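Long-range contacts in EAL domain protein (Vibrio cholerae serotype O1, PDB 6IJ2), which hydrolyses the cyclic dinucleotides c-di-GMP and cGAMP as a stand-alone EAL-domain phosphodiesterase and is captured here with the linear product pGpG and calcium: residues I33-T38 against G230-Q235; K39-Y44 against L88-S93; T155-F160 against N176-D181; E215-H220 against G236-K241. The protein carries 1 engineered substitution. One frame throughout, in Å; residues are numbered along the deposited sequence.

Interaction 1: I33-T38 against G230-Q235; sequences IVNCRT and GVELMQ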
# COMPACT_ATOMS: atom_id res chain seq x y z
N ILE A 33 -4.04 -23.05 7.80
CA ILE A 33 -4.63 -21.84 8.36
C ILE A 33 -5.50 -22.30 9.51
O ILE A 33 -6.35 -23.18 9.32
CB ILE A 33 -5.47 -21.10 7.30
CG1 ILE A 33 -4.57 -20.66 6.13
CG2 ILE A 33 -6.21 -19.90 7.90
CD1 ILE A 33 -5.35 -20.23 4.89
N VAL A 34 -5.29 -21.74 10.70
CA VAL A 34 -5.91 -22.24 11.92
C VAL A 34 -6.96 -21.24 12.37
O VAL A 34 -6.71 -20.03 12.35
CB VAL A 34 -4.86 -22.45 13.03
CG1 VAL A 34 -5.51 -22.93 14.31
CG2 VAL A 34 -3.80 -23.44 12.58
N ASN A 35 -8.14 -21.74 12.75
CA ASN A 35 -9.11 -20.92 13.47
C ASN A 35 -8.76 -21.01 14.95
O ASN A 35 -8.96 -22.05 15.58
CB ASN A 35 -10.54 -21.41 13.22
CG ASN A 35 -11.56 -20.53 13.87
OD1 ASN A 35 -11.46 -20.21 15.06
ND2 ASN A 35 -12.55 -20.10 13.10
N CYS A 36 -8.22 -19.92 15.50
CA CYS A 36 -7.70 -19.92 16.87
C CYS A 36 -8.79 -19.94 17.93
O CYS A 36 -8.49 -20.22 19.09
CB CYS A 36 -6.79 -18.70 17.08
SG CYS A 36 -5.29 -18.87 16.10
N ARG A 37 -10.03 -19.66 17.55
CA ARG A 37 -11.12 -19.75 18.52
C ARG A 37 -11.60 -21.19 18.67
O ARG A 37 -11.70 -21.70 19.79
CB ARG A 37 -12.27 -18.85 18.09
CG ARG A 37 -13.19 -18.48 19.23
CD ARG A 37 -14.45 -17.85 18.71
NE ARG A 37 -15.34 -18.87 18.17
CZ ARG A 37 -15.67 -18.98 16.89
NH1 ARG A 37 -15.21 -18.13 15.99
NH2 ARG A 37 -16.49 -19.95 16.51
N THR A 38 -11.88 -21.87 17.56
CA THR A 38 -12.38 -23.25 17.59
C THR A 38 -11.27 -24.29 17.63
O THR A 38 -11.55 -25.47 17.89
CB THR A 38 -13.24 -23.52 16.35
OG1 THR A 38 -12.40 -23.43 15.19
CG2 THR A 38 -14.35 -22.49 16.24
N GLY A 230 -9.03 -9.83 18.37
CA GLY A 230 -10.18 -10.25 17.61
C GLY A 230 -9.87 -11.03 16.34
O GLY A 230 -10.80 -11.35 15.60
N VAL A 231 -8.61 -11.35 16.08
CA VAL A 231 -8.28 -12.16 14.92
C VAL A 231 -8.61 -13.62 15.22
O VAL A 231 -8.26 -14.14 16.29
CB VAL A 231 -6.80 -12.02 14.53
CG1 VAL A 231 -6.51 -12.92 13.31
CG2 VAL A 231 -6.41 -10.55 14.23
N GLU A 232 -9.28 -14.29 14.29
CA GLU A 232 -9.54 -15.71 14.44
C GLU A 232 -8.64 -16.55 13.55
O GLU A 232 -7.97 -17.46 14.05
CB GLU A 232 -11.01 -16.01 14.15
CG GLU A 232 -11.96 -15.33 15.12
CD GLU A 232 -13.33 -15.99 15.14
OE1 GLU A 232 -13.56 -16.90 14.33
OE2 GLU A 232 -14.17 -15.60 15.99
N LEU A 233 -8.56 -16.23 12.26
CA LEU A 233 -7.76 -17.02 11.33
C LEU A 233 -6.30 -16.59 11.39
O LEU A 233 -5.98 -15.40 11.25
CB LEU A 233 -8.29 -16.88 9.91
CG LEU A 233 -9.75 -17.26 9.69
CD1 LEU A 233 -10.13 -17.13 8.21
CD2 LEU A 233 -10.00 -18.67 10.19
N MET A 234 -5.41 -17.57 11.58
CA MET A 234 -3.98 -17.28 11.60
C MET A 234 -3.21 -18.34 10.83
O MET A 234 -3.68 -19.47 10.62
CB MET A 234 -3.44 -17.19 13.04
CG MET A 234 -4.08 -16.06 13.86
SD MET A 234 -3.22 -15.80 15.41
CE MET A 234 -4.52 -15.14 16.46
N GLN A 235 -2.01 -17.96 10.41
CA GLN A 235 -1.13 -18.81 9.64
C GLN A 235 0.30 -18.45 10.04
O GLN A 235 0.59 -17.29 10.34
CB GLN A 235 -1.37 -18.59 8.15
CG GLN A 235 -0.59 -19.45 7.22
CD GLN A 235 -0.96 -19.19 5.76
OE1 GLN A 235 -1.89 -18.43 5.45
NE2 GLN A 235 -0.23 -19.82 4.87

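Interaction 2: K39-Y44 against L88-S93; sequences KEIFGY and LTSKLS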
# COMPACT_ATOMS: atom_id res chain seq x y z
N LYS A 39 -10.04 -23.88 17.32
CA LYS A 39 -8.86 -24.74 17.24
C LYS A 39 -8.94 -25.73 16.09
O LYS A 39 -8.16 -26.67 16.02
CB LYS A 39 -8.60 -25.45 18.58
CG LYS A 39 -8.38 -24.46 19.71
CD LYS A 39 -8.17 -25.15 21.05
CE LYS A 39 -8.19 -24.13 22.18
NZ LYS A 39 -8.15 -24.78 23.52
N GLU A 40 -9.85 -25.50 15.16
CA GLU A 40 -9.97 -26.30 13.96
C GLU A 40 -9.16 -25.68 12.83
O GLU A 40 -8.86 -24.49 12.82
CB GLU A 40 -11.44 -26.42 13.55
CG GLU A 40 -12.30 -27.11 14.61
CD GLU A 40 -13.79 -26.99 14.33
OE1 GLU A 40 -14.17 -26.32 13.34
OE2 GLU A 40 -14.59 -27.57 15.11
N ILE A 41 -8.82 -26.52 11.86
CA ILE A 41 -8.11 -26.05 10.68
C ILE A 41 -9.12 -25.47 9.70
O ILE A 41 -10.07 -26.15 9.30
CB ILE A 41 -7.28 -27.18 10.05
CG1 ILE A 41 -6.14 -27.55 10.99
CG2 ILE A 41 -6.78 -26.77 8.68
CD1 ILE A 41 -5.32 -28.74 10.55
N PHE A 42 -8.92 -24.21 9.33
CA PHE A 42 -9.77 -23.53 8.36
C PHE A 42 -9.47 -24.02 6.95
O PHE A 42 -10.38 -24.14 6.11
CB PHE A 42 -9.54 -22.00 8.47
CG PHE A 42 -10.08 -21.21 7.31
CD1 PHE A 42 -11.40 -20.79 7.30
CD2 PHE A 42 -9.27 -20.92 6.20
CE1 PHE A 42 -11.90 -20.07 6.24
CE2 PHE A 42 -9.77 -20.21 5.13
CZ PHE A 42 -11.08 -19.78 5.15
N GLY A 43 -8.21 -24.28 6.66
CA GLY A 43 -7.80 -24.72 5.34
C GLY A 43 -6.29 -24.76 5.24
O GLY A 43 -5.58 -24.68 6.24
N TYR A 44 -5.80 -24.90 4.00
CA TYR A 44 -4.37 -24.93 3.72
C TYR A 44 -4.06 -24.07 2.50
O TYR A 44 -4.80 -24.11 1.51
CB TYR A 44 -3.86 -26.36 3.42
CG TYR A 44 -3.90 -27.30 4.60
CD1 TYR A 44 -5.08 -27.91 4.99
CD2 TYR A 44 -2.74 -27.58 5.31
CE1 TYR A 44 -5.12 -28.76 6.07
CE2 TYR A 44 -2.77 -28.43 6.40
CZ TYR A 44 -3.97 -29.02 6.76
OH TYR A 44 -4.01 -29.88 7.84
N LEU A 88 -8.12 -33.58 1.79
CA LEU A 88 -8.49 -32.27 2.32
C LEU A 88 -10.01 -32.06 2.24
O LEU A 88 -10.61 -32.21 1.17
CB LEU A 88 -7.77 -31.18 1.55
CG LEU A 88 -8.01 -29.75 2.04
CD1 LEU A 88 -7.66 -29.65 3.52
CD2 LEU A 88 -7.22 -28.76 1.21
N THR A 89 -10.63 -31.74 3.39
CA THR A 89 -12.06 -31.49 3.44
C THR A 89 -12.41 -30.06 3.85
O THR A 89 -13.59 -29.71 3.87
CB THR A 89 -12.76 -32.49 4.37
OG1 THR A 89 -12.22 -32.41 5.69
CG2 THR A 89 -12.57 -33.92 3.83
N SER A 90 -11.40 -29.22 4.12
CA SER A 90 -11.60 -27.81 4.39
C SER A 90 -11.14 -27.00 3.17
O SER A 90 -11.09 -27.52 2.05
CB SER A 90 -10.86 -27.43 5.68
OG SER A 90 -9.46 -27.62 5.55
N LYS A 91 -10.80 -25.73 3.38
CA LYS A 91 -10.52 -24.83 2.27
C LYS A 91 -9.13 -25.07 1.66
O LYS A 91 -8.18 -25.41 2.37
CB LYS A 91 -10.65 -23.37 2.72
CG LYS A 91 -12.06 -23.01 3.19
CD LYS A 91 -12.92 -22.45 2.07
CE LYS A 91 -14.34 -22.16 2.54
NZ LYS A 91 -14.36 -21.17 3.64
N LEU A 92 -9.05 -24.92 0.34
CA LEU A 92 -7.79 -24.91 -0.40
C LEU A 92 -7.56 -23.49 -0.93
O LEU A 92 -8.39 -22.97 -1.69
CB LEU A 92 -7.83 -25.94 -1.53
CG LEU A 92 -6.62 -25.92 -2.47
CD1 LEU A 92 -5.34 -26.30 -1.71
CD2 LEU A 92 -6.82 -26.78 -3.70
N SER A 93 -6.44 -22.88 -0.55
CA SER A 93 -6.15 -21.50 -0.92
C SER A 93 -4.99 -21.50 -1.91
O SER A 93 -3.94 -22.07 -1.63
CB SER A 93 -5.80 -20.66 0.30
OG SER A 93 -5.86 -19.28 0.00

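Interaction 3: T155-F160 against N176-D181; sequences TAIDDF and NIVKVD. With CA (calcium ion), chain I; CA (calcium ion), chain L; CA (calcium ion), chain J; CA (calcium ion), chain K.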
# COMPACT_ATOMS: atom_id res chain seq x y z
N THR A 155 -12.35 -15.53 -2.12
CA THR A 155 -11.28 -14.62 -2.54
C THR A 155 -10.62 -13.97 -1.34
O THR A 155 -11.26 -13.73 -0.31
CB THR A 155 -11.79 -13.52 -3.48
OG1 THR A 155 -12.70 -12.68 -2.75
CG2 THR A 155 -12.51 -14.14 -4.68
N ALA A 156 -9.33 -13.63 -1.51
CA ALA A 156 -8.55 -12.97 -0.48
C ALA A 156 -7.58 -11.98 -1.09
O ALA A 156 -7.00 -12.25 -2.15
CB ALA A 156 -7.76 -13.97 0.37
N ILE A 157 -7.38 -10.86 -0.40
CA ILE A 157 -6.22 -10.00 -0.66
C ILE A 157 -5.03 -10.59 0.10
O ILE A 157 -5.10 -10.77 1.32
CB ILE A 157 -6.49 -8.55 -0.24
CG1 ILE A 157 -7.59 -7.96 -1.13
CG2 ILE A 157 -5.22 -7.71 -0.32
CD1 ILE A 157 -7.98 -6.58 -0.77
N ASP A 158 -3.97 -10.93 -0.62
CA ASP A 158 -2.87 -11.70 -0.04
C ASP A 158 -1.94 -10.83 0.81
O ASP A 158 -1.49 -11.25 1.89
CB ASP A 158 -2.10 -12.36 -1.19
CG ASP A 158 -1.18 -13.49 -0.73
OD1 ASP A 158 -1.00 -13.72 0.48
OD2 ASP A 158 -0.65 -14.18 -1.63
N ASP A 159 -1.63 -9.63 0.37
CA ASP A 159 -0.47 -8.98 0.95
C ASP A 159 -0.85 -7.63 1.51
O ASP A 159 -0.23 -6.63 1.18
CB ASP A 159 0.65 -8.84 -0.08
CG ASP A 159 1.08 -10.19 -0.69
OD1 ASP A 159 0.77 -11.26 -0.13
OD2 ASP A 159 1.76 -10.16 -1.75
N PHE A 160 -1.87 -7.58 2.36
CA PHE A 160 -2.22 -6.31 2.98
C PHE A 160 -1.13 -5.87 3.95
O PHE A 160 -0.76 -6.59 4.88
CB PHE A 160 -3.54 -6.42 3.72
CG PHE A 160 -4.05 -5.10 4.23
CD1 PHE A 160 -4.85 -4.31 3.42
CD2 PHE A 160 -3.73 -4.67 5.49
CE1 PHE A 160 -5.33 -3.11 3.89
CE2 PHE A 160 -4.20 -3.45 5.97
CZ PHE A 160 -5.00 -2.68 5.17
N ASN A 176 -13.50 -11.84 0.40
CA ASN A 176 -13.97 -12.54 1.60
C ASN A 176 -13.00 -12.36 2.76
O ASN A 176 -13.41 -12.14 3.90
CB ASN A 176 -14.14 -14.02 1.30
CG ASN A 176 -15.12 -14.27 0.20
OD1 ASN A 176 -14.75 -14.63 -0.92
ND2 ASN A 176 -16.39 -14.04 0.50
N ILE A 177 -11.71 -12.50 2.47
CA ILE A 177 -10.65 -12.48 3.47
C ILE A 177 -9.60 -11.46 3.06
O ILE A 177 -9.36 -11.23 1.87
CB ILE A 177 -10.06 -13.90 3.63
CG1 ILE A 177 -11.02 -14.76 4.48
CG2 ILE A 177 -8.67 -13.87 4.24
CD1 ILE A 177 -10.67 -16.22 4.55
N VAL A 178 -9.00 -10.81 4.05
CA VAL A 178 -7.79 -10.00 3.83
C VAL A 178 -6.69 -10.62 4.68
O VAL A 178 -6.85 -10.76 5.90
CB VAL A 178 -8.00 -8.52 4.16
CG1 VAL A 178 -6.66 -7.78 4.20
CG2 VAL A 178 -8.81 -7.87 3.08
N LYS A 179 -5.61 -11.06 4.03
CA LYS A 179 -4.46 -11.62 4.73
C LYS A 179 -3.51 -10.49 5.09
O LYS A 179 -3.14 -9.70 4.22
CB LYS A 179 -3.75 -12.66 3.87
CG LYS A 179 -4.67 -13.82 3.54
CD LYS A 179 -4.06 -15.19 3.88
CE LYS A 179 -3.13 -15.65 2.86
NZ LYS A 179 -2.58 -17.03 3.10
N VAL A 180 -3.12 -10.41 6.36
CA VAL A 180 -2.28 -9.31 6.83
C VAL A 180 -0.83 -9.77 6.83
O VAL A 180 -0.48 -10.76 7.49
CB VAL A 180 -2.71 -8.83 8.23
CG1 VAL A 180 -1.77 -7.70 8.69
CG2 VAL A 180 -4.14 -8.35 8.18
N ASP A 181 0.01 -9.01 6.13
CA ASP A 181 1.41 -9.38 5.94
C ASP A 181 2.11 -9.54 7.28
O ASP A 181 1.84 -8.80 8.23
CB ASP A 181 2.12 -8.30 5.11
CG ASP A 181 3.56 -8.64 4.85
OD1 ASP A 181 3.82 -9.49 3.99
OD2 ASP A 181 4.44 -8.05 5.50
CA CA I . 0.47 -12.60 1.91
CA CA L . 1.97 -12.56 -2.30
CA CA J . -0.28 -16.20 -0.34
CA CA K . -0.08 -4.94 -0.56
O HOH W 1 0.08 -16.34 1.95
O HOH W 2 2.07 -10.92 2.17
O HOH W 3 0.81 -6.05 -2.63
O HOH W 4 -2.28 -5.44 -1.31
O HOH W 5 3.04 -13.62 -4.16

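Interaction 4: E215-H220 against G236-K241; sequences EGVESH and GYYFAK. With CA (calcium ion), chain I; nucleotides of chain B.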
# COMPACT_ATOMS: atom_id res chain seq x y z
N GLU A 215 -0.91 -13.43 8.85
CA GLU A 215 0.15 -14.23 8.25
C GLU A 215 1.43 -14.18 9.06
O GLU A 215 1.75 -13.18 9.72
CB GLU A 215 0.47 -13.76 6.83
CG GLU A 215 -0.67 -13.85 5.82
CD GLU A 215 -0.23 -13.46 4.41
OE1 GLU A 215 -0.62 -14.16 3.46
OE2 GLU A 215 0.53 -12.48 4.25
N GLY A 216 2.20 -15.26 8.98
CA GLY A 216 3.56 -15.26 9.49
C GLY A 216 3.69 -15.17 10.99
O GLY A 216 4.68 -14.61 11.48
N VAL A 217 2.71 -15.69 11.73
CA VAL A 217 2.82 -15.73 13.19
C VAL A 217 3.93 -16.70 13.57
O VAL A 217 3.93 -17.86 13.14
CB VAL A 217 1.48 -16.15 13.82
CG1 VAL A 217 1.62 -16.27 15.32
CG2 VAL A 217 0.42 -15.15 13.45
N GLU A 218 4.90 -16.22 14.36
CA GLU A 218 6.06 -17.01 14.73
C GLU A 218 6.20 -17.29 16.21
O GLU A 218 6.98 -18.18 16.58
CB GLU A 218 7.35 -16.33 14.22
CG GLU A 218 7.46 -16.40 12.70
CD GLU A 218 8.79 -15.94 12.14
OE1 GLU A 218 8.99 -16.07 10.92
OE2 GLU A 218 9.63 -15.44 12.92
N SER A 219 5.43 -16.64 17.08
CA SER A 219 5.59 -16.84 18.51
C SER A 219 4.23 -16.84 19.19
O SER A 219 3.26 -16.27 18.70
CB SER A 219 6.48 -15.76 19.13
OG SER A 219 5.86 -14.50 19.02
N HIS A 220 4.19 -17.48 20.37
CA HIS A 220 2.97 -17.47 21.16
C HIS A 220 2.55 -16.05 21.52
O HIS A 220 1.36 -15.74 21.57
CB HIS A 220 3.16 -18.29 22.44
CG HIS A 220 1.97 -18.25 23.35
ND1 HIS A 220 1.85 -17.32 24.36
CD2 HIS A 220 0.83 -18.98 23.37
CE1 HIS A 220 0.70 -17.50 24.99
NE2 HIS A 220 0.06 -18.50 24.40
N GLY A 236 1.19 -19.44 10.06
CA GLY A 236 2.57 -19.12 10.37
C GLY A 236 3.32 -20.31 10.94
O GLY A 236 2.74 -21.31 11.36
N TYR A 237 4.65 -20.16 10.96
CA TYR A 237 5.53 -21.19 11.49
C TYR A 237 5.16 -21.58 12.92
O TYR A 237 5.38 -22.73 13.32
CB TYR A 237 6.99 -20.73 11.45
CG TYR A 237 7.60 -20.63 10.06
CD1 TYR A 237 6.93 -21.13 8.94
CD2 TYR A 237 8.85 -20.07 9.88
CE1 TYR A 237 7.50 -21.04 7.67
CE2 TYR A 237 9.42 -19.97 8.62
CZ TYR A 237 8.74 -20.46 7.52
OH TYR A 237 9.32 -20.37 6.27
N TYR A 238 4.62 -20.64 13.71
CA TYR A 238 4.21 -20.99 15.06
C TYR A 238 3.22 -22.14 15.06
O TYR A 238 3.23 -22.98 15.98
CB TYR A 238 3.61 -19.79 15.77
CG TYR A 238 3.12 -20.12 17.17
CD1 TYR A 238 4.01 -20.50 18.16
CD2 TYR A 238 1.76 -20.08 17.47
CE1 TYR A 238 3.57 -20.83 19.43
CE2 TYR A 238 1.31 -20.41 18.75
CZ TYR A 238 2.22 -20.77 19.72
OH TYR A 238 1.78 -21.09 20.99
N PHE A 239 2.37 -22.22 14.04
CA PHE A 239 1.39 -23.30 13.94
C PHE A 239 1.96 -24.51 13.20
O PHE A 239 1.91 -25.64 13.70
CB PHE A 239 0.12 -22.79 13.26
CG PHE A 239 -0.49 -21.62 13.97
CD1 PHE A 239 -1.23 -21.80 15.13
CD2 PHE A 239 -0.28 -20.33 13.51
CE1 PHE A 239 -1.78 -20.71 15.80
CE2 PHE A 239 -0.83 -19.24 14.18
CZ PHE A 239 -1.58 -19.43 15.33
N ALA A 240 2.50 -24.28 12.00
CA ALA A 240 3.13 -25.35 11.25
C ALA A 240 3.79 -24.76 10.02
O ALA A 240 3.19 -23.92 9.34
CB ALA A 240 2.12 -26.42 10.82
N LYS A 241 5.01 -25.21 9.74
CA LYS A 241 5.65 -24.91 8.48
C LYS A 241 4.91 -25.61 7.34
O LYS A 241 4.19 -26.58 7.57
CB LYS A 241 7.11 -25.38 8.52
CG LYS A 241 7.93 -24.84 9.67
CD LYS A 241 9.29 -25.53 9.71
CE LYS A 241 10.07 -25.21 10.98
NZ LYS A 241 11.35 -25.98 11.03
CA CA I . 0.47 -12.60 1.91
OP3 G B 1 2.16 -14.14 1.42
P G B 1 2.91 -14.83 0.39
OP1 G B 1 2.11 -15.81 -0.27
OP2 G B 1 3.49 -13.80 -0.41
O5' G B 1 4.07 -15.50 1.21
C5' G B 1 4.08 -16.90 1.48
C4' G B 1 5.45 -17.32 1.97
O4' G B 1 5.54 -17.10 3.39
C3' G B 1 5.83 -18.79 1.75
O3' G B 1 7.12 -18.95 1.19
C2' G B 1 5.84 -19.36 3.16
O2' G B 1 6.77 -20.37 3.41
C1' G B 1 6.25 -18.14 3.97
N9 G B 1 5.87 -18.23 5.37
C8 G B 1 4.74 -18.82 5.89
N7 G B 1 4.67 -18.74 7.18
C5 G B 1 5.81 -18.04 7.55
C6 G B 1 6.27 -17.64 8.82
O6 G B 1 5.76 -17.84 9.92
N1 G B 1 7.48 -16.96 8.74
C2 G B 1 8.15 -16.70 7.58
N2 G B 1 9.29 -16.02 7.70
N3 G B 1 7.72 -17.05 6.38
C4 G B 1 6.55 -17.71 6.44
O HOH W 2 2.07 -10.92 2.17

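Interaction 1: I33-T38 against G230-Q235
V34 and M234 form a hydrogen-bonded antiparallel pair at the heart of this contact: V34 N donates to M234 O at 2.8 Å, and M234 N returns a bond to V34 O. Two residues on from V34, C36 N reaches E232 O at 2.9 Å in a nearly straight bond, which carries the pairing just past the end of strand 33-35. The charged contact lies at the more open end. R37, its chain bent at the third torsion, brings NH1 to 2.6 Å from E232 OE1, a salt bridge in which the guanidinium and carboxylate planes are turned 55° apart. N35 organises the turn there: OD1 accepts from R37 N and, in an Asx motif, from T38 N, a bond of 3.0 Å whose donor stands above the amide plane. Apolar packing divides between the two faces. C36 SG meets M234 SD at 3.8 Å, slim cysteine against flexible, unbranched methionine, on the face of V34, while the branched I33 and L233 fill the other, CG2 4.2 Å from CB. The V34 and M234 face lies under F239, with helix 220-229 packing on C36 and M234, whereas I33 and L233 touch L213 of strand 211-214.

Interaction 2: K39-Y44 against L88-S93
Y44 N donates to K91 O at 2.9 Å, and Y44 O accepts from S93 N at the same length, so the backbone of one tyrosine spans K91 to S93 in parallel pairing. The K91 N to F42 O bond is longer, 3.2 Å, but lies on a lone pair in the carbonyl plane. Between these bonds G43 brings its CA to 3.1 Å from K91 O, an approach for which glycine, having no side chain, is well suited. On one side of the sheet K91 lies over the F42 ring: its CG sits 4.2 Å from the ring centroid in a CH-pi contact, displaced toward the rim, and a bend at the second torsion (chi2 -92°) leads the chain on until NZ is 3.7 Å from CE1. The long aliphatic part of a lysine can thus cover an aromatic face. On the other side L88 CD1 presses on Y44 CD1 at 3.4 Å, while S90 OG lies near the plane of that ring at its edge. The tyrosine hydroxyl is held by P248 O, and S93 OG by the metal ligand E128. F42 and G43 together face I33, a classic beta bulge, in neighbouring strands of the EAL domain's modified TIM barrel.

Interaction 3: T155-F160 against N176-D181
D158 OD1 and K179 CE meet at 3.7 Å across a parallel strand pair, part of a beta-alpha-beta unit of the EAL barrel, where D158 and D159 gather calcium ions. D158 OD1 bridges two of them, at 2.3 Å and 2.7 Å, and D159 OD1 joins it on the nearer ion, at 2.5 Å, with a water that also donates to D181 OD1. Aspartate fits because its short carboxylate can share its oxygens among cations. The D158 carboxylate gets there with CG anti to the backbone N (chi1 -164°), while D159 O binds a further calcium ion. E215, E128, N95 and E45 contribute ligands from elsewhere in the chain. Next comes K179, whose NZ forms a salt bridge with E128, hydrogen-bonds Q235 and donates to a calcium-bound water. Behind this layer the backbones hold the aspartates in place: K179 N reaches I157 O at 2.8 Å, and after a bulge F160 N takes K179 O, a shift of one residue that accommodates the corner at D158. F160 and V178 pack beneath against helix 166-170. At the far end N176 OD1 accepts from T155 N at 2.8 Å, in the amide plane and on a lone pair.

Interaction 4: E215-H220 against G236-K241
This is a loop-to-loop contact at the rim of the barrel, where the segment after strand 211-214 meets a turn interrupting strand 233-244, and it carries a guanine. One backbone bond joins the loops, Y238 N to V217 O at 2.9 Å. G236 brings CA to 3.3 Å from the same carbonyl oxygen, where its lack of a side chain permits the close approach. V217 packs CB against F239 CE2 at 3.9 Å. With CG anti to the backbone N (chi1 178°), the Y238 ring swings out to lie over the S219-H220 peptide. Y238 OH reaches the edge of the H220 ring but is bonded to E253. The nucleotide draws on both loops. The Y237 ring spreads over the face of the base, with C6 3.4 Å above the ring plane, and Y237 N donates to O6 at 2.8 Å in an almost straight bond. From the other loop E218 OE1 accepts hydrogen bonds from guanine N1, at 2.8 Å, and N2, so a single carboxylate oxygen reads two donors. E215 grips calcium with both oxygens, OE2 at 2.3 Å, beside the phosphate oxygen OP3. Together these groups form a guanine and phosphate site consistent with the product-bound active site of an EAL phosphodiesterase.

In the fold
All four contacts lie on or at the end of the sheet that forms the EAL barrel. Interaction 1 joins its first and last strands, 27-35 and 233-244, and so closes the ring; interaction 2, about 11 Å away between centres, follows through the neighbouring strand 41-49, and interaction 3 lies about 14 Å from interaction 1, again between centres, on strands 154-160 and 177-180. Along the chain interactions 2 and 3 fall one after the other between the two segments of interaction 1, whereas interaction 4 alternates with it and shares strand 233-244. Interactions 3 and 4, centres about 17 Å apart, meet at one calcium ion and its water. The barrel thus probably helps bring metal ligands and guanine-binding loops, distant in sequence, into one site.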